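Local coordinates for protein-glutamine gamma-glutamyltransferase (Pseudomonas aeruginosa PAO1, PDB 6G49) that displays protein-glutamine gamma-glutamyltransferase activity in vitro, contained within the periplasmic domain represented here, and is critical for the viability of the bacterium, at residues Gly258-Val263 against Glu291-Glu296; Ala162-Ser167 against Gln297-Val302; Ala75-Arg80 against Met137-Leu142. All coordinates share one frame; numbering follows the deposited sequence.

Interaction 1 (Gly258-Val263 against Glu291-Glu296); sequences GIPARV and EYWQPE
The carboxylate of Glu291 comes in at the edge of the Arg262 guanidinium, and the two planes are turned 49° apart. Arg262 NE lies 2.7 Å from Glu291 OE1 and meets the anti side of that oxygen in a salt bridge. Arg262 NH2 adds a weak bond to the same atom, while Trp299 is the cation-pi partner of the guanidinium. Both side chains start with CG between the backbone N and the carbonyl carbon (chi1 56° and 62°) and then run extended. Two further flat groups are met obliquely: Ile259 CG2 is 3.9 Å from Tyr292 CD2, and Pro260 CG approaches CE3 of Trp293, with Pro295 N over one face of its indole, toward the rim. The backbones between them form an antiparallel ladder, with Arg262 and Glu291 on one face and Ala261 and Tyr292 on the other. The former are a hydrogen-bonded pair, with Arg262 N 2.9 Å from Glu291 O and Glu291 N 3.1 Å from Arg262 O; the latter are the adjoining non-hydrogen-bonded pair. Helix 243-256, which begins at the presumed nucleophile Cys243, packs on this sheet as in the papain-like core of transglutaminases; Leu254 touches Ile259, Ala261 and Tyr292. Just before strand 261-265 begins, Trp293 N donates to Pro260 O at 3.0 Å. On the Arg262 side, Glu291 OE2 forms salt bridges with Arg164 and Arg74, and Arg262 NH1 pairs with Glu79.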
ATOM      1  N   GLY A 258      14.393  12.990  -0.660  1.00 20.21           N
ATOM      2  CA  GLY A 258      14.277  13.373  -2.064  1.00 23.14           C
ATOM      3  C   GLY A 258      13.869  12.256  -3.008  1.00 26.21           C
ATOM      4  O   GLY A 258      14.025  12.408  -4.189  1.00 23.66           O
ATOM      5  N   ILE A 259      13.249  11.176  -2.485  1.00 21.21           N
ATOM      6  CA  ILE A 259      12.794  10.030  -3.263  1.00 22.06           C
ATOM      7  C   ILE A 259      11.271  10.110  -3.306  1.00 21.60           C
ATOM      8  O   ILE A 259      10.641  10.061  -2.241  1.00 19.96           O
ATOM      9  CB  ILE A 259      13.278   8.684  -2.665  1.00 22.64           C
ATOM     10  CG1 ILE A 259      14.804   8.618  -2.631  1.00 25.22           C
ATOM     11  CG2 ILE A 259      12.670   7.528  -3.463  1.00 22.28           C
ATOM     12  CD1 ILE A 259      15.396   7.432  -1.956  1.00 24.59           C
ATOM     13  N   PRO A 260      10.629  10.249  -4.492  1.00 18.85           N
ATOM     14  CA  PRO A 260       9.169  10.315  -4.525  1.00 18.02           C
ATOM     15  C   PRO A 260       8.616   8.970  -4.025  1.00 15.97           C
ATOM     16  O   PRO A 260       9.141   7.922  -4.389  1.00 18.13           O
ATOM     17  CB  PRO A 260       8.841  10.565  -5.998  1.00 19.15           C
ATOM     18  CG  PRO A 260      10.148  11.110  -6.569  1.00 18.76           C
ATOM     19  CD  PRO A 260      11.226  10.324  -5.850  1.00 18.99           C
ATOM     20  N   ALA A 261       7.624   9.070  -3.138  1.00 17.67           N
ATOM     21  CA  ALA A 261       7.095   7.860  -2.472  1.00 17.62           C
ATOM     22  C   ALA A 261       5.668   8.130  -2.071  1.00 18.44           C
ATOM     23  O   ALA A 261       5.302   9.276  -1.786  1.00 18.17           O
ATOM     24  CB  ALA A 261       7.937   7.510  -1.270  1.00 18.77           C
ATOM     25  N   ARG A 262       4.858   7.048  -1.965  1.00 16.63           N
ATOM     26  CA  ARG A 262       3.482   7.212  -1.539  1.00 18.08           C
ATOM     27  C   ARG A 262       3.087   5.931  -0.797  1.00 16.01           C
ATOM     28  O   ARG A 262       3.745   4.898  -0.941  1.00 17.73           O
ATOM     29  CB  ARG A 262       2.516   7.558  -2.681  1.00 17.82           C
ATOM     30  CG  ARG A 262       2.537   6.559  -3.825  1.00 17.26           C
ATOM     31  CD  ARG A 262       1.727   7.074  -5.008  1.00 17.81           C
ATOM     32  NE  ARG A 262       1.904   6.205  -6.153  1.00 18.41           N
ATOM     33  CZ  ARG A 262       1.819   6.574  -7.443  1.00 21.14           C
ATOM     34  NH1 ARG A 262       1.520   7.836  -7.770  1.00 17.79           N
ATOM     35  NH2 ARG A 262       2.027   5.658  -8.393  1.00 19.51           N
ATOM     36  N   VAL A 263       2.071   6.093   0.033  1.00 17.53           N
ATOM     37  CA  VAL A 263       1.484   4.938   0.738  1.00 15.23           C
ATOM     38  C   VAL A 263       0.455   4.279  -0.163  1.00 17.67           C
ATOM     39  O   VAL A 263      -0.408   4.943  -0.774  1.00 18.04           O
ATOM     40  CB  VAL A 263       0.887   5.404   2.080  1.00 17.55           C
ATOM     41  CG1 VAL A 263       0.056   4.306   2.731  1.00 18.57           C
ATOM     42  CG2 VAL A 263       1.974   5.921   3.014  1.00 19.43           C
ATOM     43  N   GLU A 291       5.254   2.534  -2.185  1.00 18.33           N
ATOM     44  CA  GLU A 291       5.976   2.478  -3.483  1.00 16.84           C
ATOM     45  C   GLU A 291       6.760   3.769  -3.644  1.00 17.78           C
ATOM     46  O   GLU A 291       6.336   4.867  -3.190  1.00 17.95           O
ATOM     47  CB  GLU A 291       5.059   2.159  -4.664  1.00 19.64           C
ATOM     48  CG  GLU A 291       3.974   3.167  -4.912  1.00 17.88           C
ATOM     49  CD  GLU A 291       2.971   2.739  -5.977  1.00 23.82           C
ATOM     50  OE1 GLU A 291       2.064   3.518  -6.285  1.00 20.42           O
ATOM     51  OE2 GLU A 291       3.089   1.609  -6.470  1.00 28.52           O
ATOM     52  N   TYR A 292       7.898   3.632  -4.310  1.00 19.42           N
ATOM     53  CA  TYR A 292       8.778   4.751  -4.555  1.00 19.75           C
ATOM     54  C   TYR A 292       9.191   4.724  -6.031  1.00 20.05           C
ATOM     55  O   TYR A 292       9.218   3.680  -6.699  1.00 18.53           O
ATOM     56  CB  TYR A 292       9.983   4.734  -3.613  1.00 18.61           C
ATOM     57  CG  TYR A 292      10.980   3.623  -3.851  1.00 21.05           C
ATOM     58  CD1 TYR A 292      10.734   2.309  -3.440  1.00 22.11           C
ATOM     59  CD2 TYR A 292      12.110   3.859  -4.602  1.00 22.69           C
ATOM     60  CE1 TYR A 292      11.630   1.291  -3.769  1.00 23.13           C
ATOM     61  CE2 TYR A 292      13.013   2.845  -4.903  1.00 21.87           C
ATOM     62  CZ  TYR A 292      12.769   1.571  -4.491  1.00 27.38           C
ATOM     63  OH  TYR A 292      13.727   0.658  -4.828  1.00 34.96           O
ATOM     64  N   TRP A 293       9.650   5.885  -6.486  1.00 19.01           N
ATOM     65  CA  TRP A 293       9.961   6.077  -7.884  1.00 18.55           C
ATOM     66  C   TRP A 293      11.444   6.358  -8.057  1.00 21.85           C
ATOM     67  O   TRP A 293      12.058   7.094  -7.285  1.00 23.54           O
ATOM     68  CB  TRP A 293       9.149   7.252  -8.450  1.00 20.57           C
ATOM     69  CG  TRP A 293       9.338   7.420  -9.930  1.00 21.01           C
ATOM     70  CD1 TRP A 293       8.670   6.777 -10.942  1.00 23.79           C
ATOM     71  CD2 TRP A 293      10.317   8.271 -10.562  1.00 22.27           C
ATOM     72  NE1 TRP A 293       9.209   7.147 -12.152  1.00 25.82           N
ATOM     73  CE2 TRP A 293      10.217   8.045 -11.945  1.00 26.64           C
ATOM     74  CE3 TRP A 293      11.283   9.148 -10.071  1.00 28.31           C
ATOM     75  CZ2 TRP A 293      11.023   8.713 -12.872  1.00 29.24           C
ATOM     76  CZ3 TRP A 293      12.109   9.785 -10.982  1.00 29.28           C
ATOM     77  CH2 TRP A 293      11.928   9.610 -12.359  1.00 29.64           C
ATOM     78  N   GLN A 294      11.942   5.841  -9.164  1.00 24.49           N
ATOM     79  CA  GLN A 294      13.298   6.226  -9.616  1.00 26.67           C
ATOM     80  C   GLN A 294      13.306   6.196 -11.136  1.00 30.37           C
ATOM     81  O   GLN A 294      12.503   5.551 -11.802  1.00 25.83           O
ATOM     82  CB  GLN A 294      14.340   5.294  -9.002  1.00 30.55           C
ATOM     83  CG  GLN A 294      14.346   3.902  -9.599  1.00 34.27           C
ATOM     84  CD  GLN A 294      15.128   2.978  -8.715  1.00 40.42           C
ATOM     85  OE1 GLN A 294      14.572   2.086  -8.070  1.00 36.41           O
ATOM     86  NE2 GLN A 294      16.426   3.226  -8.653  1.00 38.28           N
ATOM     87  N   PRO A 295      14.226   6.965 -11.746  1.00 31.76           N
ATOM     88  CA  PRO A 295      14.364   6.949 -13.195  1.00 35.22           C
ATOM     89  C   PRO A 295      14.559   5.546 -13.762  1.00 26.40           C
ATOM     90  O   PRO A 295      15.175   4.712 -13.162  1.00 30.47           O
ATOM     91  CB  PRO A 295      15.632   7.806 -13.415  1.00 43.72           C
ATOM     92  CG  PRO A 295      15.641   8.769 -12.240  1.00 42.58           C
ATOM     93  CD  PRO A 295      15.107   7.944 -11.080  1.00 35.69           C
ATOM     94  N   GLU A 296      13.919   5.324 -14.906  1.00 33.03           N
ATOM     95  CA  GLU A 296      14.040   4.112 -15.715  1.00 36.69           C
ATOM     96  C   GLU A 296      13.266   2.929 -15.115  1.00 29.76           C
ATOM     97  O   GLU A 296      12.532   2.266 -15.843  1.00 30.97           O
ATOM     98  CB  GLU A 296      15.504   3.733 -15.928  1.00 42.79           C
ATOM     99  CG  GLU A 296      16.259   4.799 -16.719  1.00 62.20           C
ATOM    100  CD  GLU A 296      17.511   4.301 -17.423  1.00 73.98           C
ATOM    101  OE1 GLU A 296      18.256   3.512 -16.805  1.00 77.87           O
ATOM    102  OE2 GLU A 296      17.733   4.697 -18.589  1.00102.07           O
TER

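Interaction 2 (Ala162-Ser167 against Gln297-Val302); sequences ALRESS and QGWLSV
Two waters share the carbonyl oxygen of Trp299 and tie it to Arg164. One donates to Trp299 O at 2.7 Å and to Gln297 O while accepting from Arg164 N. The other donates to the same Trp299 O and accepts from Arg164 NH2 at 2.7 Å. The same two residues also bond directly, Trp299 N donating to Arg164 O at 3.0 Å. Gly298 brings its CA to 3.2 Å from that oxygen in a CA-H...O contact; its phi is positive, and having no side chain it lets the two backbones come this close. Beyond the backbone, Arg164 and Trp299 cross at about a right angle. The arginine chain bends at chi3 (-89°), and Trp299 CB sits 3.6 Å above the guanidinium plane, over its centre. The indole of Trp299 turns instead to Glu165, donating from NE1 to OE1 at 2.9 Å in a nearly straight bond (168°). The acceptor lies in the ring plane, whereas NE1 meets it on its anti side, tilted out of the carboxylate plane. Glu165 OE2 is held in turn by Asp169 N, which should fix the carboxylate against the indole. The guanidinium is also flanked by acids: Arg164 forms salt bridges with Glu291 and Asp125, probably offsetting the nearby charge of Arg74. Strand 163-164 pairs with strand 100-101 in a small separate sheet, and through this contact it rests against strand 298-302, the neighbour of strand 286-294 in the large sheet, with helix 201-214 touching Leu300.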
ATOM      1  N   ALA A 162       4.544  -5.380 -14.420  1.00 23.99           N
ATOM      2  CA  ALA A 162       4.409  -4.268 -15.344  1.00 25.68           C
ATOM      3  C   ALA A 162       5.382  -3.151 -14.960  1.00 29.34           C
ATOM      4  O   ALA A 162       5.685  -2.958 -13.787  1.00 24.92           O
ATOM      5  CB  ALA A 162       3.003  -3.724 -15.346  1.00 28.14           C
ATOM      6  N   LEU A 163       5.951  -2.484 -15.974  1.00 27.02           N
ATOM      7  CA  LEU A 163       6.780  -1.283 -15.740  1.00 24.74           C
ATOM      8  C   LEU A 163       5.842  -0.095 -15.570  1.00 27.03           C
ATOM      9  O   LEU A 163       4.995   0.164 -16.397  1.00 27.52           O
ATOM     10  CB  LEU A 163       7.699  -1.110 -16.951  1.00 26.98           C
ATOM     11  CG  LEU A 163       8.623   0.094 -16.942  1.00 30.06           C
ATOM     12  CD1 LEU A 163       9.581   0.017 -15.780  1.00 31.69           C
ATOM     13  CD2 LEU A 163       9.408   0.139 -18.262  1.00 36.07           C
ATOM     14  N   ARG A 164       6.001   0.599 -14.455  1.00 25.37           N
ATOM     15  CA  ARG A 164       5.143   1.714 -14.135  1.00 23.68           C
ATOM     16  C   ARG A 164       5.795   3.078 -14.135  1.00 23.71           C
ATOM     17  O   ARG A 164       6.646   3.367 -13.319  1.00 24.28           O
ATOM     18  CB  ARG A 164       4.494   1.480 -12.777  1.00 27.50           C
ATOM     19  CG  ARG A 164       3.908   0.098 -12.616  1.00 31.18           C
ATOM     20  CD  ARG A 164       3.083   0.008 -11.360  1.00 40.72           C
ATOM     21  NE  ARG A 164       3.890  -0.385 -10.219  1.00 35.25           N
ATOM     22  CZ  ARG A 164       3.771   0.157  -9.023  1.00 33.27           C
ATOM     23  NH1 ARG A 164       2.879   1.113  -8.845  1.00 36.15           N
ATOM     24  NH2 ARG A 164       4.541  -0.247  -8.022  1.00 29.63           N
ATOM     25  N   GLU A 165       5.356   3.903 -15.070  1.00 25.69           N
ATOM     26  CA  GLU A 165       5.793   5.271 -15.182  1.00 28.02           C
ATOM     27  C   GLU A 165       7.327   5.389 -15.171  1.00 30.13           C
ATOM     28  O   GLU A 165       7.902   6.074 -14.326  1.00 29.17           O
ATOM     29  CB  GLU A 165       5.146   6.101 -14.064  1.00 29.17           C
ATOM     30  CG  GLU A 165       4.512   7.346 -14.545  1.00 33.11           C
ATOM     31  CD  GLU A 165       4.002   8.348 -13.525  1.00 40.88           C
ATOM     32  OE1 GLU A 165       3.753   7.985 -12.336  1.00 25.78           O
ATOM     33  OE2 GLU A 165       3.856   9.507 -13.935  1.00 33.02           O
ATOM     34  N   SER A 166       8.017   4.796 -16.148  1.00 25.42           N
ATOM     35  CA  SER A 166       9.461   4.904 -16.236  1.00 29.90           C
ATOM     36  C   SER A 166       9.895   6.376 -16.371  1.00 31.04           C
ATOM     37  O   SER A 166      10.969   6.711 -15.902  1.00 33.33           O
ATOM     38  CB  SER A 166      10.023   4.046 -17.347  1.00 33.79           C
ATOM     39  OG  SER A 166       9.453   4.454 -18.559  1.00 34.47           O
ATOM     40  N   SER A 167       9.083   7.203 -17.042  1.00 29.44           N
ATOM     41  CA  SER A 167       9.173   8.674 -17.048  1.00 29.53           C
ATOM     42  C   SER A 167       7.992   9.258 -16.288  1.00 25.07           C
ATOM     43  O   SER A 167       6.879   8.916 -16.571  1.00 30.62           O
ATOM     44  CB  SER A 167       9.146   9.234 -18.464  1.00 35.37           C
ATOM     45  OG  SER A 167      10.334   8.859 -19.086  1.00 37.64           O
ATOM     46  N   GLN A 297      13.491   2.624 -13.834  1.00 29.18           N
ATOM     47  CA  GLN A 297      12.814   1.494 -13.210  1.00 28.85           C
ATOM     48  C   GLN A 297      11.340   1.819 -12.907  1.00 24.42           C
ATOM     49  O   GLN A 297      10.532   0.882 -12.751  1.00 27.78           O
ATOM     50  CB  GLN A 297      13.617   1.046 -12.001  1.00 35.35           C
ATOM     51  CG  GLN A 297      15.006   0.547 -12.402  1.00 45.79           C
ATOM     52  CD  GLN A 297      15.707  -0.063 -11.217  1.00 59.86           C
ATOM     53  OE1 GLN A 297      15.298  -1.100 -10.698  1.00 67.28           O
ATOM     54  NE2 GLN A 297      16.763   0.592 -10.765  1.00 73.96           N
ATOM     55  N   GLY A 298      11.018   3.109 -12.792  1.00 24.09           N
ATOM     56  CA  GLY A 298       9.706   3.551 -12.443  1.00 23.58           C
ATOM     57  C   GLY A 298       9.374   3.219 -10.989  1.00 22.31           C
ATOM     58  O   GLY A 298      10.256   3.263 -10.102  1.00 21.50           O
ATOM     59  N   TRP A 299       8.074   2.992 -10.741  1.00 21.72           N
ATOM     60  CA  TRP A 299       7.592   2.737  -9.355  1.00 20.45           C
ATOM     61  C   TRP A 299       7.904   1.290  -8.968  1.00 20.84           C
ATOM     62  O   TRP A 299       7.620   0.366  -9.737  1.00 22.22           O
ATOM     63  CB  TRP A 299       6.110   3.020  -9.224  1.00 19.85           C
ATOM     64  CG  TRP A 299       5.691   4.450  -9.387  1.00 18.64           C
ATOM     65  CD1 TRP A 299       5.254   5.065 -10.520  1.00 20.36           C
ATOM     66  CD2 TRP A 299       5.690   5.462  -8.374  1.00 17.53           C
ATOM     67  NE1 TRP A 299       4.986   6.385 -10.269  1.00 20.43           N
ATOM     68  CE2 TRP A 299       5.268   6.674  -8.967  1.00 19.65           C
ATOM     69  CE3 TRP A 299       6.044   5.468  -7.009  1.00 16.80           C
ATOM     70  CZ2 TRP A 299       5.045   7.837  -8.217  1.00 18.35           C
ATOM     71  CZ3 TRP A 299       5.885   6.644  -6.304  1.00 19.96           C
ATOM     72  CH2 TRP A 299       5.406   7.810  -6.890  1.00 20.01           C
ATOM     73  N   LEU A 300       8.424   1.101  -7.753  1.00 20.85           N
ATOM     74  CA  LEU A 300       8.624  -0.206  -7.161  1.00 23.66           C
ATOM     75  C   LEU A 300       7.974  -0.227  -5.789  1.00 20.39           C
ATOM     76  O   LEU A 300       8.092   0.728  -5.016  1.00 19.15           O
ATOM     77  CB  LEU A 300      10.115  -0.509  -7.030  1.00 24.89           C
ATOM     78  CG  LEU A 300      10.893  -0.611  -8.363  1.00 26.73           C
ATOM     79  CD1 LEU A 300      12.359  -0.777  -8.064  1.00 30.41           C
ATOM     80  CD2 LEU A 300      10.364  -1.728  -9.236  1.00 27.81           C
ATOM     81  N   SER A 301       7.277  -1.328  -5.483  1.00 21.60           N
ATOM     82  CA  SER A 301       6.597  -1.463  -4.213  1.00 22.33           C
ATOM     83  C   SER A 301       7.504  -2.157  -3.208  1.00 22.70           C
ATOM     84  O   SER A 301       8.272  -3.044  -3.562  1.00 25.09           O
ATOM     85  CB  SER A 301       5.331  -2.274  -4.375  1.00 25.02           C
ATOM     86  OG  SER A 301       4.446  -1.635  -5.280  1.00 31.45           O
ATOM     87  N   VAL A 302       7.386  -1.754  -1.952  1.00 20.26           N
ATOM     88  CA  VAL A 302       8.161  -2.301  -0.865  0.67 20.44           C
ATOM     89  C   VAL A 302       7.270  -2.326   0.381  1.00 20.54           C
ATOM     90  O   VAL A 302       6.450  -1.454   0.588  1.00 20.86           O
ATOM     91  CB  VAL A 302       9.456  -1.519  -0.648  0.67 24.79           C
ATOM     92  CG1 VAL A 302       9.226  -0.084  -0.186  0.67 19.96           C
ATOM     93  CG2 VAL A 302      10.413  -2.255   0.253  0.67 31.99           C
TER
HETATM   94  O   HOH W   1       7.974  -0.055 -12.371  1.00 24.01           O
HETATM   95  O   HOH W   2       6.120  -2.157  -9.135  1.00 45.57           O

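Interaction 3 (Ala75-Arg80 against Met137-Leu142); sequences ALTMER and MSDFHL
The hydroxyl of Thr77 donates a hydrogen bond to Asp139: Thr77 OG1 lies 2.6 Å from Asp139 OD2 and meets its anti lone pair. The two side chains slide past each other in opposite directions, and Thr77 CG2 ends 3.4 Å from Asp139 O. A water strengthens the grip on OD2, donating to it at 2.6 Å and accepting from Thr77 N, while lying above one face of the His141 imidazole, offset toward the rim. On the other oxygen, His141 ND1 donates to the syn lone pair of Asp139 OD1 at 2.6 Å, almost straight (173°) and in the ring plane. The ring's NE2 bonds Gln143 OE1, a pattern consistent with a protonated, positively charged histidine. CB and CD2 of His141 both come to 3.4 Å from Ala75 O. A type I turn from Met137 to Phe140, closed by Phe140 N to Met137 O, presents Asp139 to the strand. Glu79, a like charge nearby, is bonded by Gln91 and salt-bridged to Arg262 and Arg175. The turn docks on strand 72-81, where Ala75 and Leu76 form a classic beta bulge facing Ala265 of strand 261-265, and leads into strand 142-144, which pairs with strand 120-124.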
ATOM      1  N   ALA A  75      -6.006  -1.112  -3.256  1.00 17.79           N
ATOM      2  CA  ALA A  75      -7.256  -0.359  -3.294  1.00 17.35           C
ATOM      3  C   ALA A  75      -7.035   1.055  -3.776  1.00 19.54           C
ATOM      4  O   ALA A  75      -7.693   1.516  -4.727  1.00 20.02           O
ATOM      5  CB  ALA A  75      -7.933  -0.362  -1.963  1.00 18.13           C
ATOM      6  N   LEU A  76      -6.128   1.780  -3.098  1.00 16.92           N
ATOM      7  CA  LEU A  76      -5.894   3.187  -3.470  1.00 18.12           C
ATOM      8  C   LEU A  76      -4.486   3.553  -3.022  1.00 19.29           C
ATOM      9  O   LEU A  76      -3.846   2.826  -2.297  1.00 18.77           O
ATOM     10  CB  LEU A  76      -6.921   4.119  -2.835  1.00 19.16           C
ATOM     11  CG  LEU A  76      -6.826   4.352  -1.336  1.00 21.70           C
ATOM     12  CD1 LEU A  76      -7.477   5.698  -1.001  1.00 26.59           C
ATOM     13  CD2 LEU A  76      -7.477   3.219  -0.543  1.00 22.71           C
ATOM     14  N   THR A  77      -4.020   4.736  -3.448  1.00 18.37           N
ATOM     15  CA  THR A  77      -2.810   5.347  -2.906  1.00 17.76           C
ATOM     16  C   THR A  77      -3.186   6.607  -2.166  1.00 18.19           C
ATOM     17  O   THR A  77      -4.203   7.261  -2.461  1.00 18.80           O
ATOM     18  CB  THR A  77      -1.699   5.691  -3.916  1.00 20.59           C
ATOM     19  OG1 THR A  77      -1.996   6.932  -4.585  1.00 20.30           O
ATOM     20  CG2 THR A  77      -1.435   4.573  -4.895  1.00 22.05           C
ATOM     21  N   MET A  78      -2.335   6.925  -1.183  1.00 18.38           N
ATOM     22  CA  MET A  78      -2.454   8.136  -0.385  0.75 17.05           C
ATOM     23  C   MET A  78      -1.155   8.927  -0.558  1.00 19.23           C
ATOM     24  O   MET A  78      -0.099   8.488  -0.126  1.00 18.58           O
ATOM     25  CB  MET A  78      -2.708   7.745   1.068  0.75 18.12           C
ATOM     26  CG  MET A  78      -4.052   7.006   1.214  0.75 21.09           C
ATOM     27  SD  MET A  78      -4.394   6.625   2.950  0.75 22.49           S
ATOM     28  CE  MET A  78      -5.815   5.572   2.708  0.75 19.74           C
ATOM     29  N   GLU A  79      -1.281  10.080  -1.219  1.00 18.38           N
ATOM     30  CA  GLU A  79      -0.152  10.896  -1.618  1.00 18.22           C
ATOM     31  C   GLU A  79       0.009  12.156  -0.790  1.00 19.51           C
ATOM     32  O   GLU A  79       1.007  12.877  -1.023  1.00 20.16           O
ATOM     33  CB  GLU A  79      -0.293  11.246  -3.102  1.00 18.40           C
ATOM     34  CG  GLU A  79      -0.059  10.062  -4.021  1.00 20.46           C
ATOM     35  CD  GLU A  79      -0.500  10.283  -5.459  1.00 19.87           C
ATOM     36  OE1 GLU A  79      -1.664  10.597  -5.632  1.00 23.46           O
ATOM     37  OE2 GLU A  79       0.358  10.111  -6.352  1.00 20.28           O
ATOM     38  N   ARG A  80      -0.921  12.493   0.072  1.00 18.14           N
ATOM     39  CA  ARG A  80      -0.875  13.738   0.849  1.00 18.77           C
ATOM     40  C   ARG A  80      -0.631  13.371   2.310  1.00 21.93           C
ATOM     41  O   ARG A  80      -1.306  12.512   2.834  1.00 22.61           O
ATOM     42  CB  ARG A  80      -2.215  14.462   0.795  1.00 21.40           C
ATOM     43  CG  ARG A  80      -2.500  14.946  -0.613  1.00 26.22           C
ATOM     44  CD  ARG A  80      -3.816  15.663  -0.636  1.00 30.98           C
ATOM     45  NE  ARG A  80      -3.915  16.435  -1.847  1.00 37.84           N
ATOM     46  CZ  ARG A  80      -5.062  16.900  -2.332  1.00 50.67           C
ATOM     47  NH1 ARG A  80      -6.194  16.612  -1.709  1.00 46.07           N
ATOM     48  NH2 ARG A  80      -5.053  17.632  -3.439  1.00 53.23           N
ATOM     49  N   MET A 137      -6.428   4.602 -12.790  1.00 23.30           N
ATOM     50  CA  MET A 137      -6.050   6.018 -12.645  1.00 23.44           C
ATOM     51  C   MET A 137      -4.522   6.160 -12.664  1.00 24.96           C
ATOM     52  O   MET A 137      -3.754   5.174 -12.742  1.00 23.60           O
ATOM     53  CB  MET A 137      -6.679   6.607 -11.373  1.00 24.50           C
ATOM     54  CG  MET A 137      -8.176   6.422 -11.243  1.00 25.66           C
ATOM     55  SD  MET A 137      -9.068   7.073 -12.720  1.00 28.38           S
ATOM     56  CE  MET A 137      -8.942   8.813 -12.290  1.00 31.12           C
ATOM     57  N   SER A 138      -4.046   7.419 -12.601  1.00 25.00           N
ATOM     58  CA  SER A 138      -2.659   7.758 -12.759  1.00 28.54           C
ATOM     59  C   SER A 138      -1.779   7.144 -11.657  1.00 28.58           C
ATOM     60  O   SER A 138      -0.600   6.936 -11.913  1.00 29.03           O
ATOM     61  CB  SER A 138      -2.448   9.296 -12.786  1.00 22.95           C
ATOM     62  OG  SER A 138      -3.268  10.006 -11.870  1.00 30.51           O
ATOM     63  N   ASP A 139      -2.369   6.820 -10.486  1.00 23.53           N
ATOM     64  CA  ASP A 139      -1.637   6.206  -9.383  1.00 23.60           C
ATOM     65  C   ASP A 139      -1.851   4.674  -9.357  1.00 25.10           C
ATOM     66  O   ASP A 139      -1.637   4.034  -8.290  1.00 24.22           O
ATOM     67  CB  ASP A 139      -2.038   6.850  -8.061  1.00 21.28           C
ATOM     68  CG  ASP A 139      -3.464   6.537  -7.639  1.00 20.54           C
ATOM     69  OD1 ASP A 139      -4.269   6.152  -8.565  1.00 23.08           O
ATOM     70  OD2 ASP A 139      -3.801   6.718  -6.448  1.00 23.79           O
ATOM     71  N   PHE A 140      -2.352   4.117 -10.477  1.00 21.34           N
ATOM     72  CA  PHE A 140      -2.481   2.668 -10.697  1.00 22.74           C
ATOM     73  C   PHE A 140      -3.506   2.064  -9.742  1.00 23.28           C
ATOM     74  O   PHE A 140      -3.399   0.903  -9.433  1.00 25.23           O
ATOM     75  CB  PHE A 140      -1.131   1.978 -10.552  1.00 24.13           C
ATOM     76  CG  PHE A 140      -0.104   2.493 -11.531  1.00 24.39           C
ATOM     77  CD1 PHE A 140      -0.120   2.055 -12.838  1.00 29.80           C
ATOM     78  CD2 PHE A 140       0.778   3.508 -11.191  1.00 25.71           C
ATOM     79  CE1 PHE A 140       0.731   2.602 -13.794  1.00 30.67           C
ATOM     80  CE2 PHE A 140       1.623   4.046 -12.144  1.00 27.67           C
ATOM     81  CZ  PHE A 140       1.605   3.585 -13.433  1.00 29.32           C
ATOM     82  N   HIS A 141      -4.515   2.808  -9.332  1.00 22.02           N
ATOM     83  CA  HIS A 141      -5.654   2.219  -8.634  1.00 21.66           C
ATOM     84  C   HIS A 141      -6.885   2.341  -9.535  1.00 20.16           C
ATOM     85  O   HIS A 141      -6.951   3.199 -10.393  1.00 22.95           O
ATOM     86  CB  HIS A 141      -5.871   2.894  -7.266  1.00 19.60           C
ATOM     87  CG  HIS A 141      -6.854   4.004  -7.254  1.00 19.90           C
ATOM     88  ND1 HIS A 141      -6.518   5.266  -7.666  1.00 21.39           N
ATOM     89  CD2 HIS A 141      -8.139   4.082  -6.847  1.00 22.38           C
ATOM     90  CE1 HIS A 141      -7.578   6.059  -7.548  1.00 21.94           C
ATOM     91  NE2 HIS A 141      -8.601   5.360  -7.061  1.00 22.44           N
ATOM     92  N   LEU A 142      -7.845   1.458  -9.276  1.00 21.16           N
ATOM     93  CA  LEU A 142      -9.082   1.370 -10.041  1.00 20.63           C
ATOM     94  C   LEU A 142     -10.174   2.215  -9.370  1.00 21.38           C
ATOM     95  O   LEU A 142     -10.562   1.956  -8.253  1.00 21.06           O
ATOM     96  CB  LEU A 142      -9.493  -0.120 -10.053  1.00 20.92           C
ATOM     97  CG  LEU A 142      -8.572  -1.086 -10.773  1.00 21.16           C
ATOM     98  CD1 LEU A 142      -9.005  -2.501 -10.458  1.00 21.54           C
ATOM     99  CD2 LEU A 142      -8.594  -0.837 -12.264  1.00 26.83           C
TER
HETATM  100  O   HOH W   3      -7.414  -0.394  -7.096  1.00 21.91           O
HETATM  101  O   HOH W   4      -5.773   6.920  -4.725  1.00 22.89           O

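All three contacts reach one large, curled antiparallel sheet. Interactions 1 and 2 have centres about 8 Å apart and join through consecutive strands 286-294 and 298-302; the centre of interaction 3 lies about 14 Å from each, reached through strand 72-81, which pairs with strand 261-265 and bonds Met78 N to Val263 O. Along the chain interaction 3 closes first, and interaction 1 is then nested inside the long loop closed by interaction 2. Phe140 packs on Arg164 and Trp299, linking interactions 3 and 2. Segments from the N-terminal half of the chain are thereby built onto the transglutaminase-like core, whose sheet also carries the presumed catalytic His287 on strand 286-294.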